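Local coordinates for uroporphyrinogen III synthase (Thermus thermophilus, PDB 1WCW), which probably catalyses the ring closure of hydroxymethylbilane, with inversion of its last pyrrole ring, to uroporphyrinogen III in tetrapyrrole biosynthesis, at residues Val53-Gln58 and Arg156-Met161; Gln58-Phe63 and Ala90-Leu95; Leu62-Thr67 and Ala134-Tyr139; Val69-Leu74 and Ala102-Glu107. All blocks are in the same frame, centred on the assembly; numbering follows the deposited sequence.

Contact 1 of 4, residues Val53-Gln58 and Arg156-Met161; sequences VRALAQ and RVLPLM
L158 and L160 reach from strand 156-160 to V53, A55 and L56 on helix 53-57, the helix-on-sheet layer of an alpha/beta domain. Leucines two residues apart on a strand project from the same face, and both of these point at the helix. The short axes pass 9.1 Å apart, with the N-to-C directions at 129°, so the helix runs skewed and roughly against the strand. Every cross-contact is apolar; no hydrogen bond links the two segments. L158 has its CG anti to the backbone N (chi1 169°), beside the carbonyl carbon, and both methyls take part. L158 CD1 touches A55 CB at 3.8 Å, while L158 CD2 lies against the helix backbone, 3.7 Å from L56 N. L160 has the other first torsion, CG anti to the carbonyl carbon (chi1 -63°). L160 CD2 sits 4.0 Å from V53 N, so here too a methyl packs on the backbone of the helix as well as on side chains. The CB of V53 points away from the strand, and its side chain touches L74 of helix 68-80; L74 also touches L56 and L160. A135 of the adjacent strand 132-137 touches L56 and L160. The side chains of L56 and L160 cross at about a right angle, L56 CD2 meeting L160 CD1 at 4.0 Å.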
loop_
_atom_site.group_PDB
_atom_site.type_symbol
_atom_site.label_atom_id
_atom_site.label_comp_id
_atom_site.label_asym_id
_atom_site.label_seq_id
_atom_site.Cartn_x
_atom_site.Cartn_y
_atom_site.Cartn_z
ATOM N N VAL A 53 20.984 8.049 -2.426
ATOM C CA VAL A 53 20.866 8.192 -3.883
ATOM C C VAL A 53 22.249 8.172 -4.518
ATOM O O VAL A 53 22.464 7.548 -5.570
ATOM C CB VAL A 53 20.093 9.474 -4.270
ATOM C CG1 VAL A 53 19.869 9.401 -5.811
ATOM C CG2 VAL A 53 18.692 9.521 -3.599
ATOM N N ARG A 54 23.220 8.829 -3.877
ATOM C CA ARG A 54 24.606 8.803 -4.402
ATOM C C ARG A 54 25.174 7.374 -4.441
ATOM O O ARG A 54 25.842 6.972 -5.406
ATOM C CB ARG A 54 25.530 9.667 -3.533
ATOM C CG ARG A 54 25.266 11.151 -3.681
ATOM C CD ARG A 54 26.171 11.985 -2.742
ATOM N NE ARG A 54 26.126 13.396 -3.107
ATOM C CZ ARG A 54 26.499 13.883 -4.295
ATOM N NH1 ARG A 54 26.408 15.186 -4.528
ATOM N NH2 ARG A 54 26.972 13.080 -5.248
ATOM N N ALA A 55 24.853 6.621 -3.383
ATOM C CA ALA A 55 25.287 5.237 -3.331
ATOM C C ALA A 55 24.670 4.440 -4.483
ATOM O O ALA A 55 25.344 3.611 -5.143
ATOM C CB ALA A 55 24.939 4.605 -1.982
ATOM N N LEU A 56 23.355 4.626 -4.709
ATOM C CA LEU A 56 22.730 3.941 -5.834
ATOM C C LEU A 56 23.421 4.326 -7.156
ATOM O O LEU A 56 23.616 3.486 -8.070
ATOM C CB LEU A 56 21.238 4.317 -5.899
ATOM C CG LEU A 56 20.455 3.852 -7.079
ATOM C CD1 LEU A 56 20.440 2.318 -7.097
ATOM C CD2 LEU A 56 19.014 4.405 -6.965
ATOM N N ALA A 57 23.808 5.610 -7.300
ATOM C CA ALA A 57 24.430 6.058 -8.558
ATOM C C ALA A 57 25.819 5.407 -8.823
ATOM O O ALA A 57 26.316 5.477 -9.935
ATOM C CB ALA A 57 24.555 7.631 -8.534
ATOM N N GLN A 58 26.394 4.825 -7.792
ATOM C CA GLN A 58 27.692 4.127 -7.912
ATOM C C GLN A 58 27.496 2.713 -8.479
ATOM O O GLN A 58 28.488 2.052 -8.810
ATOM C CB GLN A 58 28.349 3.993 -6.543
ATOM C CG GLN A 58 28.608 5.294 -5.860
ATOM C CD GLN A 58 29.441 6.180 -6.704
ATOM O OE1 GLN A 58 30.535 5.805 -7.158
ATOM N NE2 GLN A 58 28.938 7.370 -6.945
ATOM N N ARG A 156 24.124 -6.823 0.596
ATOM C CA ARG A 156 24.082 -5.718 1.536
ATOM C C ARG A 156 22.833 -4.863 1.080
ATOM O O ARG A 156 22.751 -4.520 -0.129
ATOM C CB ARG A 156 25.301 -4.845 1.424
ATOM C CG ARG A 156 25.279 -3.628 2.371
ATOM C CD ARG A 156 26.610 -2.833 2.288
ATOM N NE ARG A 156 26.887 -2.365 0.924
ATOM C CZ ARG A 156 28.017 -1.797 0.500
ATOM N NH1 ARG A 156 28.127 -1.406 -0.769
ATOM N NH2 ARG A 156 29.045 -1.622 1.325
ATOM N N VAL A 157 21.974 -4.499 2.000
ATOM C CA VAL A 157 20.756 -3.730 1.643
ATOM C C VAL A 157 21.016 -2.229 1.667
ATOM O O VAL A 157 21.590 -1.717 2.650
ATOM C CB VAL A 157 19.581 -4.072 2.557
ATOM C CG1 VAL A 157 18.342 -3.196 2.205
ATOM C CG2 VAL A 157 19.203 -5.540 2.357
ATOM N N LEU A 158 20.640 -1.524 0.582
ATOM C CA LEU A 158 20.766 -0.053 0.488
ATOM C C LEU A 158 19.308 0.438 0.473
ATOM O O LEU A 158 18.639 0.339 -0.522
ATOM C CB LEU A 158 21.528 0.285 -0.783
ATOM C CG LEU A 158 21.495 1.782 -1.157
ATOM C CD1 LEU A 158 22.294 2.605 -0.122
ATOM C CD2 LEU A 158 22.073 1.925 -2.509
ATOM N N PRO A 159 18.788 0.930 1.598
ATOM C CA PRO A 159 17.413 1.380 1.632
ATOM C C PRO A 159 17.270 2.746 0.959
ATOM O O PRO A 159 18.147 3.610 1.151
ATOM C CB PRO A 159 17.113 1.433 3.127
ATOM C CG PRO A 159 18.468 1.823 3.705
ATOM C CD PRO A 159 19.471 1.087 2.913
ATOM N N LEU A 160 16.164 2.969 0.269
ATOM C CA LEU A 160 15.886 4.279 -0.344
ATOM C C LEU A 160 14.459 4.595 -0.038
ATOM O O LEU A 160 13.571 3.917 -0.498
ATOM C CB LEU A 160 16.069 4.214 -1.860
ATOM C CG LEU A 160 17.504 3.891 -2.340
ATOM C CD1 LEU A 160 17.439 3.008 -3.568
ATOM C CD2 LEU A 160 18.249 5.176 -2.699
ATOM N N MET A 161 14.219 5.648 0.754
ATOM C CA MET A 161 12.851 5.986 1.159
ATOM C C MET A 161 12.546 7.391 0.692
ATOM O O MET A 161 12.754 8.387 1.478
ATOM C CB MET A 161 12.767 5.818 2.664
ATOM C CG MET A 161 11.356 5.978 3.166
ATOM S SD MET A 161 11.258 5.924 5.009
ATOM C CE MET A 161 11.735 4.263 5.255
#

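Contact 2 of 4, residues Gln58-Phe63 and Ala90-Leu95; sequences QGVDLF and AKAFRL
L62 and F63 pair with F93 and R94 as neighbouring parallel strands: F93 bonds to D61 and F63, and F63 to F93 and L95, the alternation of a parallel pair. F93 N donates to D61 O at 3.0 Å. F63 N then donates to F93 O at 2.9 Å, and L95 N to F63 O at 2.9 Å. Two CA-H...O contacts supplement this ladder, L62 CA to F93 O at 3.3 Å and R94 CA to F63 O. D61 O has a second partner in a water, which also donates to K91 O, so that it bridges the two carbonyls where the helix gives way to the strand. The carboxylate of D61 turns instead to V133 N of strand 132-137.

Apolar groups flank the backbone. A92 CB, at the exit of helix 86-91, touches V60 CG2 at 4.0 Å and F63 CB at 4.3 Å. On the face carrying L62 and F93, L62 CD1 approaches F93 CD2 obliquely and also meets L95 CD1, both at 4.3 Å. With CG anti to its backbone N (chi1 -176°), the F93 side chain leads away from segment 58-63, and its ring meets that of H113, the planes nearly parallel. R94 leaves the opposite face and bends back to the helix end: NH2 bonds L89 O and, weakly, A90 O, while NH1 bonds P111 O. Successive parallel strands 62-65 and 93-96, joined through helices 68-80 and 86-91, form the beta-alpha-beta connection of an alpha/beta sheet.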
loop_
_atom_site.group_PDB
_atom_site.type_symbol
_atom_site.label_atom_id
_atom_site.label_comp_id
_atom_site.label_asym_id
_atom_site.label_seq_id
_atom_site.Cartn_x
_atom_site.Cartn_y
_atom_site.Cartn_z
ATOM N N GLN A 58 26.394 4.825 -7.792
ATOM C CA GLN A 58 27.692 4.127 -7.912
ATOM C C GLN A 58 27.496 2.713 -8.479
ATOM O O GLN A 58 28.488 2.052 -8.810
ATOM C CB GLN A 58 28.349 3.993 -6.543
ATOM C CG GLN A 58 28.608 5.294 -5.860
ATOM C CD GLN A 58 29.441 6.180 -6.704
ATOM O OE1 GLN A 58 30.535 5.805 -7.158
ATOM N NE2 GLN A 58 28.938 7.370 -6.945
ATOM N N GLY A 59 26.243 2.262 -8.626
ATOM C CA GLY A 59 25.968 0.939 -9.157
ATOM C C GLY A 59 25.551 -0.030 -8.040
ATOM O O GLY A 59 26.075 -0.063 -6.906
ATOM N N VAL A 60 24.562 -0.864 -8.401
ATOM C CA VAL A 60 24.036 -1.916 -7.508
ATOM C C VAL A 60 23.773 -3.175 -8.339
ATOM O O VAL A 60 23.605 -3.111 -9.563
ATOM C CB VAL A 60 22.705 -1.491 -6.797
ATOM C CG1 VAL A 60 22.958 -0.263 -5.928
ATOM C CG2 VAL A 60 21.606 -1.203 -7.798
ATOM N N ASP A 61 23.681 -4.279 -7.627
ATOM C CA ASP A 61 23.453 -5.532 -8.343
ATOM C C ASP A 61 22.007 -5.837 -8.534
ATOM O O ASP A 61 21.624 -6.450 -9.524
ATOM C CB ASP A 61 24.165 -6.613 -7.546
ATOM C CG ASP A 61 25.623 -6.333 -7.492
ATOM O OD1 ASP A 61 26.260 -6.503 -8.546
ATOM O OD2 ASP A 61 26.099 -5.824 -6.440
ATOM N N LEU A 62 21.195 -5.366 -7.599
ATOM C CA LEU A 62 19.772 -5.625 -7.644
ATOM C C LEU A 62 19.049 -4.369 -7.181
ATOM O O LEU A 62 19.504 -3.657 -6.278
ATOM C CB LEU A 62 19.442 -6.808 -6.727
ATOM C CG LEU A 62 18.026 -7.358 -6.703
ATOM C CD1 LEU A 62 18.105 -8.864 -6.358
ATOM C CD2 LEU A 62 17.207 -6.621 -5.754
ATOM N N PHE A 63 17.926 -4.107 -7.821
ATOM C CA PHE A 63 17.049 -3.008 -7.448
ATOM C C PHE A 63 15.652 -3.571 -7.280
ATOM O O PHE A 63 15.084 -4.175 -8.167
ATOM C CB PHE A 63 17.041 -1.915 -8.547
ATOM C CG PHE A 63 16.103 -0.753 -8.225
ATOM C CD1 PHE A 63 16.414 0.164 -7.209
ATOM C CD2 PHE A 63 14.896 -0.619 -8.880
ATOM C CE1 PHE A 63 15.478 1.200 -6.857
ATOM C CE2 PHE A 63 13.997 0.394 -8.544
ATOM C CZ PHE A 63 14.271 1.278 -7.552
ATOM N N ALA A 90 19.873 0.427 -15.247
ATOM C CA ALA A 90 19.822 -0.412 -16.461
ATOM C C ALA A 90 20.667 -1.651 -16.292
ATOM O O ALA A 90 20.316 -2.738 -16.824
ATOM C CB ALA A 90 20.333 0.370 -17.624
ATOM N N LYS A 91 21.767 -1.515 -15.562
ATOM C CA LYS A 91 22.646 -2.648 -15.358
ATOM C C LYS A 91 22.159 -3.582 -14.241
ATOM O O LYS A 91 22.460 -4.783 -14.253
ATOM C CB LYS A 91 24.060 -2.166 -15.059
ATOM C CG LYS A 91 24.651 -1.399 -16.275
ATOM C CD LYS A 91 26.007 -0.794 -15.998
ATOM C CE LYS A 91 26.542 -0.068 -17.231
ATOM N NZ LYS A 91 27.992 0.279 -17.054
ATOM N N ALA A 92 21.384 -3.079 -13.286
ATOM C CA ALA A 92 20.936 -3.905 -12.214
ATOM C C ALA A 92 19.833 -4.918 -12.646
ATOM O O ALA A 92 19.125 -4.689 -13.627
ATOM C CB ALA A 92 20.353 -2.975 -11.120
ATOM N N PHE A 93 19.729 -5.980 -11.849
ATOM C CA PHE A 93 18.628 -6.935 -11.994
ATOM C C PHE A 93 17.469 -6.187 -11.289
ATOM O O PHE A 93 17.597 -5.817 -10.110
ATOM C CB PHE A 93 18.937 -8.246 -11.289
ATOM C CG PHE A 93 17.916 -9.299 -11.474
ATOM C CD1 PHE A 93 17.795 -9.964 -12.706
ATOM C CD2 PHE A 93 17.071 -9.629 -10.457
ATOM C CE1 PHE A 93 16.801 -10.974 -12.869
ATOM C CE2 PHE A 93 16.067 -10.631 -10.644
ATOM C CZ PHE A 93 15.960 -11.302 -11.888
ATOM N N ARG A 94 16.374 -6.003 -11.985
ATOM C CA ARG A 94 15.280 -5.193 -11.465
ATOM C C ARG A 94 14.080 -6.002 -11.133
ATOM O O ARG A 94 13.556 -6.741 -11.995
ATOM C CB ARG A 94 14.936 -4.136 -12.493
ATOM C CG ARG A 94 16.073 -3.163 -12.816
ATOM C CD ARG A 94 15.650 -2.109 -13.867
ATOM N NE ARG A 94 15.268 -2.665 -15.148
ATOM C CZ ARG A 94 16.142 -3.058 -16.078
ATOM N NH1 ARG A 94 15.637 -3.555 -17.225
ATOM N NH2 ARG A 94 17.461 -2.968 -15.873
ATOM N N LEU A 95 13.593 -5.877 -9.905
ATOM C CA LEU A 95 12.380 -6.528 -9.458
ATOM C C LEU A 95 11.301 -5.559 -9.080
ATOM O O LEU A 95 11.605 -4.489 -8.485
ATOM C CB LEU A 95 12.641 -7.357 -8.234
ATOM C CG LEU A 95 13.522 -8.567 -8.432
ATOM C CD1 LEU A 95 13.836 -9.196 -7.112
ATOM C CD2 LEU A 95 12.838 -9.612 -9.387
HETATM O O HOH W 1 23.325 -6.859 -11.889
#

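Contact 3 of 4, residues Leu62-Thr67 and Ala134-Tyr139; sequences LFLATT and AALQLY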
loop_
_atom_site.group_PDB
_atom_site.type_symbol
_atom_site.label_atom_id
_atom_site.label_comp_id
_atom_site.label_asym_id
_atom_site.label_seq_id
_atom_site.Cartn_x
_atom_site.Cartn_y
_atom_site.Cartn_z
ATOM N N LEU A 62 21.195 -5.366 -7.599
ATOM C CA LEU A 62 19.772 -5.625 -7.644
ATOM C C LEU A 62 19.049 -4.369 -7.181
ATOM O O LEU A 62 19.504 -3.657 -6.278
ATOM C CB LEU A 62 19.442 -6.808 -6.727
ATOM C CG LEU A 62 18.026 -7.358 -6.703
ATOM C CD1 LEU A 62 18.105 -8.864 -6.358
ATOM C CD2 LEU A 62 17.207 -6.621 -5.754
ATOM N N PHE A 63 17.926 -4.107 -7.821
ATOM C CA PHE A 63 17.049 -3.008 -7.448
ATOM C C PHE A 63 15.652 -3.571 -7.280
ATOM O O PHE A 63 15.084 -4.175 -8.167
ATOM C CB PHE A 63 17.041 -1.915 -8.547
ATOM C CG PHE A 63 16.103 -0.753 -8.225
ATOM C CD1 PHE A 63 16.414 0.164 -7.209
ATOM C CD2 PHE A 63 14.896 -0.619 -8.880
ATOM C CE1 PHE A 63 15.478 1.200 -6.857
ATOM C CE2 PHE A 63 13.997 0.394 -8.544
ATOM C CZ PHE A 63 14.271 1.278 -7.552
ATOM N N LEU A 64 15.068 -3.353 -6.116
ATOM C CA LEU A 64 13.748 -3.826 -5.793
ATOM C C LEU A 64 12.789 -2.636 -5.560
ATOM O O LEU A 64 12.960 -1.858 -4.555
ATOM C CB LEU A 64 13.805 -4.746 -4.576
ATOM C CG LEU A 64 12.608 -5.702 -4.337
ATOM C CD1 LEU A 64 13.067 -6.699 -3.286
ATOM C CD2 LEU A 64 11.335 -4.993 -3.895
ATOM N N ALA A 65 11.844 -2.477 -6.463
ATOM C CA ALA A 65 10.841 -1.424 -6.365
ATOM C C ALA A 65 9.574 -1.970 -5.730
ATOM O O ALA A 65 9.075 -2.996 -6.199
ATOM C CB ALA A 65 10.485 -0.916 -7.788
ATOM N N THR A 66 9.017 -1.223 -4.777
ATOM C CA THR A 66 7.795 -1.637 -4.147
ATOM C C THR A 66 6.618 -0.834 -4.589
ATOM O O THR A 66 5.497 -1.396 -4.601
ATOM C CB THR A 66 7.897 -1.584 -2.610
ATOM O OG1 THR A 66 8.242 -0.247 -2.173
ATOM C CG2 THR A 66 8.942 -2.569 -2.086
ATOM N N THR A 67 6.774 0.426 -4.994
ATOM C CA THR A 67 5.650 1.218 -5.425
ATOM C C THR A 67 5.969 2.056 -6.658
ATOM O O THR A 67 7.154 2.414 -6.942
ATOM C CB THR A 67 5.143 2.151 -4.325
ATOM O OG1 THR A 67 6.145 3.144 -4.014
ATOM C CG2 THR A 67 4.832 1.382 -3.045
ATOM N N ALA A 134 21.971 -4.682 -2.855
ATOM C CA ALA A 134 20.557 -4.663 -3.277
ATOM C C ALA A 134 19.939 -3.368 -2.768
ATOM O O ALA A 134 19.812 -3.137 -1.563
ATOM C CB ALA A 134 19.780 -5.871 -2.701
ATOM N N ALA A 135 19.476 -2.554 -3.690
ATOM C CA ALA A 135 18.806 -1.299 -3.363
ATOM C C ALA A 135 17.331 -1.613 -3.216
ATOM O O ALA A 135 16.738 -2.283 -4.089
ATOM C CB ALA A 135 18.995 -0.323 -4.492
ATOM N N LEU A 136 16.734 -1.205 -2.115
ATOM C CA LEU A 136 15.343 -1.499 -1.824
ATOM C C LEU A 136 14.601 -0.182 -1.663
ATOM O O LEU A 136 14.916 0.608 -0.736
ATOM C CB LEU A 136 15.287 -2.350 -0.535
ATOM C CG LEU A 136 13.903 -2.564 0.029
ATOM C CD1 LEU A 136 13.005 -3.317 -0.900
ATOM C CD2 LEU A 136 14.056 -3.346 1.275
ATOM N N GLN A 137 13.620 0.074 -2.488
ATOM C CA GLN A 137 12.827 1.288 -2.356
ATOM C C GLN A 137 11.671 1.012 -1.400
ATOM O O GLN A 137 10.885 0.071 -1.604
ATOM C CB GLN A 137 12.283 1.657 -3.724
ATOM C CG GLN A 137 11.302 2.853 -3.725
ATOM C CD GLN A 137 9.842 2.395 -3.710
ATOM O OE1 GLN A 137 9.032 2.855 -2.870
ATOM N NE2 GLN A 137 9.508 1.559 -4.600
ATOM N N LEU A 138 11.570 1.824 -0.342
ATOM C CA LEU A 138 10.575 1.734 0.738
ATOM C C LEU A 138 9.643 2.937 0.694
ATOM O O LEU A 138 9.804 3.891 -0.091
ATOM C CB LEU A 138 11.365 1.767 2.018
ATOM C CG LEU A 138 12.373 0.635 2.177
ATOM C CD1 LEU A 138 13.316 0.920 3.369
ATOM C CD2 LEU A 138 11.606 -0.698 2.361
ATOM N N TYR A 139 8.617 2.848 1.529
ATOM C CA TYR A 139 7.584 3.865 1.600
ATOM C C TYR A 139 7.176 4.173 3.047
ATOM O O TYR A 139 6.071 4.632 3.285
ATOM C CB TYR A 139 6.392 3.476 0.782
ATOM C CG TYR A 139 5.911 2.094 1.050
ATOM C CD1 TYR A 139 4.997 1.809 2.084
ATOM C CD2 TYR A 139 6.354 1.013 0.249
ATOM C CE1 TYR A 139 4.506 0.476 2.319
ATOM C CE2 TYR A 139 5.906 -0.268 0.458
ATOM C CZ TYR A 139 4.970 -0.535 1.500
ATOM O OH TYR A 139 4.470 -1.766 1.699
#
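L64 and L136 lie side by side and point the same way, L64 CD2 meeting L136 CD1 at 3.8 Å; on that face L62 CD2 also rests on A134 CB at 4.1 Å. Helix 144-152 packs here, touching L64 and L136. On the reverse face A135 CB stands at the edge of the F63 ring, near its plane, 3.8 Å from F63 CD1. Between these layers runs the parallel pairing of two central strands of a mixed sheet: A135 N donates to L62 O, L64 N to A135 O at 2.8 Å, and Q137 N to L64 O. Past A65 and Q137 the strands give way to loops. T66 OG1, set between its own N and carbonyl carbon (chi1 58°), donates to Q137 O at 2.7 Å, from above the carbonyl plane. T66 OG1 also stands at the edge of the Y139 ring, 3.3 Å from Y139 CD2. A valine in place of T66 would probably leave Q137 O without this hydroxyl donor and the turn after strand 62-65 less firmly tied to the end of strand 132-137. Outermost, T67 CG2 touches Y139 CD2 at 3.6 Å, while T67 OG1 caps the following helix at G70 N and bonds Y163 OH. Y139 OH bonds R97 NH1.

Contact 4 of 4, residues Val69-Leu74 and Ala102-Glu107; sequences VGVRDL and ARALKE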
loop_
_atom_site.group_PDB
_atom_site.type_symbol
_atom_site.label_atom_id
_atom_site.label_comp_id
_atom_site.label_asym_id
_atom_site.label_seq_id
_atom_site.Cartn_x
_atom_site.Cartn_y
_atom_site.Cartn_z
ATOM N N VAL A 69 4.842 5.137 -7.210
ATOM C CA VAL A 69 5.158 6.458 -6.681
ATOM C C VAL A 69 6.630 6.509 -6.271
ATOM O O VAL A 69 7.335 7.484 -6.547
ATOM C CB VAL A 69 4.274 6.815 -5.452
ATOM C CG1 VAL A 69 4.729 8.131 -4.823
ATOM C CG2 VAL A 69 2.835 6.939 -5.926
ATOM N N GLY A 70 7.102 5.463 -5.619
ATOM C CA GLY A 70 8.482 5.440 -5.175
ATOM C C GLY A 70 9.489 5.428 -6.301
ATOM O O GLY A 70 10.538 6.110 -6.198
ATOM N N VAL A 71 9.221 4.687 -7.346
ATOM C CA VAL A 71 10.099 4.668 -8.500
ATOM C C VAL A 71 10.166 6.101 -9.078
ATOM O O VAL A 71 11.265 6.641 -9.347
ATOM C CB VAL A 71 9.560 3.686 -9.539
ATOM C CG1 VAL A 71 10.292 3.898 -10.895
ATOM C CG2 VAL A 71 9.713 2.244 -9.033
ATOM N N ARG A 72 9.020 6.746 -9.281
ATOM C CA ARG A 72 9.009 8.069 -9.873
ATOM C C ARG A 72 9.725 9.059 -8.980
ATOM O O ARG A 72 10.561 9.863 -9.480
ATOM C CB ARG A 72 7.586 8.510 -10.135
ATOM C CG ARG A 72 6.937 7.644 -11.187
ATOM C CD ARG A 72 5.518 8.160 -11.657
ATOM N NE ARG A 72 4.936 7.112 -12.492
ATOM C CZ ARG A 72 4.138 6.144 -12.037
ATOM N NH1 ARG A 72 3.678 5.201 -12.876
ATOM N NH2 ARG A 72 3.737 6.171 -10.785
ATOM N N ASP A 73 9.453 9.009 -7.670
ATOM C CA ASP A 73 10.116 9.934 -6.761
ATOM C C ASP A 73 11.636 9.743 -6.763
ATOM O O ASP A 73 12.392 10.751 -6.686
ATOM C CB ASP A 73 9.611 9.800 -5.320
ATOM C CG ASP A 73 8.229 10.344 -5.106
ATOM O OD1 ASP A 73 7.760 10.104 -3.975
ATOM O OD2 ASP A 73 7.631 11.002 -6.011
ATOM N N LEU A 74 12.130 8.508 -6.783
ATOM C CA LEU A 74 13.536 8.301 -6.798
ATOM C C LEU A 74 14.191 8.833 -8.059
ATOM O O LEU A 74 15.287 9.422 -7.977
ATOM C CB LEU A 74 13.800 6.781 -6.625
ATOM C CG LEU A 74 15.236 6.354 -6.573
ATOM C CD1 LEU A 74 15.969 6.998 -5.436
ATOM C CD2 LEU A 74 15.292 4.802 -6.394
ATOM N N ALA A 102 5.897 -2.067 -11.410
ATOM C CA ALA A 102 6.323 -2.528 -12.712
ATOM C C ALA A 102 6.005 -1.499 -13.804
ATOM O O ALA A 102 6.827 -1.261 -14.668
ATOM C CB ALA A 102 5.713 -3.865 -13.052
ATOM N N ARG A 103 4.831 -0.887 -13.736
ATOM C CA ARG A 103 4.477 0.056 -14.772
ATOM C C ARG A 103 5.377 1.289 -14.713
ATOM O O ARG A 103 5.798 1.815 -15.761
ATOM C CB ARG A 103 3.041 0.456 -14.563
ATOM C CG ARG A 103 2.013 -0.632 -14.769
ATOM C CD ARG A 103 0.648 -0.234 -14.144
ATOM N NE ARG A 103 -0.227 -1.408 -14.093
ATOM C CZ ARG A 103 -1.350 -1.517 -13.394
ATOM N NH1 ARG A 103 -1.781 -0.499 -12.646
ATOM N NH2 ARG A 103 -2.041 -2.658 -13.456
ATOM N N ALA A 104 5.684 1.778 -13.494
ATOM C CA ALA A 104 6.553 2.938 -13.393
ATOM C C ALA A 104 7.926 2.618 -13.957
ATOM O O ALA A 104 8.518 3.436 -14.611
ATOM C CB ALA A 104 6.652 3.406 -11.973
ATOM N N LEU A 105 8.472 1.435 -13.693
ATOM C CA LEU A 105 9.764 1.078 -14.273
ATOM C C LEU A 105 9.682 0.999 -15.817
ATOM O O LEU A 105 10.572 1.523 -16.486
ATOM C CB LEU A 105 10.220 -0.277 -13.681
ATOM C CG LEU A 105 10.786 -0.172 -12.229
ATOM C CD1 LEU A 105 10.963 -1.602 -11.663
ATOM C CD2 LEU A 105 12.148 0.552 -12.221
ATOM N N LYS A 106 8.620 0.385 -16.333
ATOM C CA LYS A 106 8.458 0.278 -17.798
ATOM C C LYS A 106 8.382 1.675 -18.420
ATOM O O LYS A 106 9.015 1.937 -19.434
ATOM C CB LYS A 106 7.192 -0.499 -18.103
ATOM C CG LYS A 106 7.317 -1.955 -17.840
ATOM C CD LYS A 106 7.751 -2.696 -19.074
ATOM C CE LYS A 106 7.704 -4.209 -18.834
ATOM N NZ LYS A 106 7.917 -5.048 -20.086
ATOM N N GLU A 107 7.625 2.582 -17.811
ATOM C CA GLU A 107 7.495 3.956 -18.323
ATOM C C GLU A 107 8.830 4.699 -18.296
ATOM O O GLU A 107 9.053 5.617 -19.067
ATOM C CB GLU A 107 6.419 4.700 -17.557
ATOM C CG GLU A 107 4.993 4.211 -17.909
ATOM C CD GLU A 107 3.875 4.807 -17.010
ATOM O OE1 GLU A 107 2.671 4.517 -17.281
ATOM O OE2 GLU A 107 4.182 5.554 -16.036
#
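R72 leaves its helix with CG anti to the carbonyl carbon (chi1 -66°) and stays extended from CG to NE, a reach that carries the guanidinium across to helix 102-107. E107 has the same first torsion and is extended beyond CG. Their ends meet, R72 NH1 and E107 OE2 at 3.2 Å, in a salt bridge with a nearly straight N-H...O (169°). The carboxylate oxygen lies at the guanidinium edge, near its plane, but the nitrogen stands above the carboxylate plane, and the two flat groups are turned 50° from each other. A104 CB lies against one face of the same guanidinium, offset toward the rim, with R72 NH1 3.6 Å from it.

Deeper in the interface A104 CB also meets V71 CB at 3.8 Å. The small side chain is consistent with the close approach of the short axes, 8.6 Å, which run nearer parallel than crossed. V71 and L105 cross at about a right angle, V71 CG1 touching L105 CD2 at 4.0 Å. Both side chains also touch A65 of strand 62-65, and L105 touches F63, so the pair lies between the two helices and one face of the sheet.

The contact thus grades from buried hydrocarbon next to the sheet to an exposed ion pair at the outer rim. A single bond to one carboxylate oxygen, made among exposed side chains, probably contributes less to holding the helices together than the close fit of V71, A104 and L105.

All four contacts belong to one alpha/beta domain around strand 62-65 of the mixed sheet. Contacts 2 and 3 share L62 and F63 and join that strand to its neighbours, 93-96 and 132-137, their centres 10 Å apart. Contact 1 lays helix 50-57 over strand 155-167; contact 4, its centre about 16 Å from that of contact 1, pairs helices 68-80 and 99-107 on the same face. L74 ties this helix layer to the sheet. F63, A65 and A135 face these helices, L62, L64 and L136 the other side. The first segments run from 53-58 to 69-74, their partners 90-95, 102-107, 134-139 and 156-161, so contact 1 encloses the rest and contacts 2 and 4 alternate.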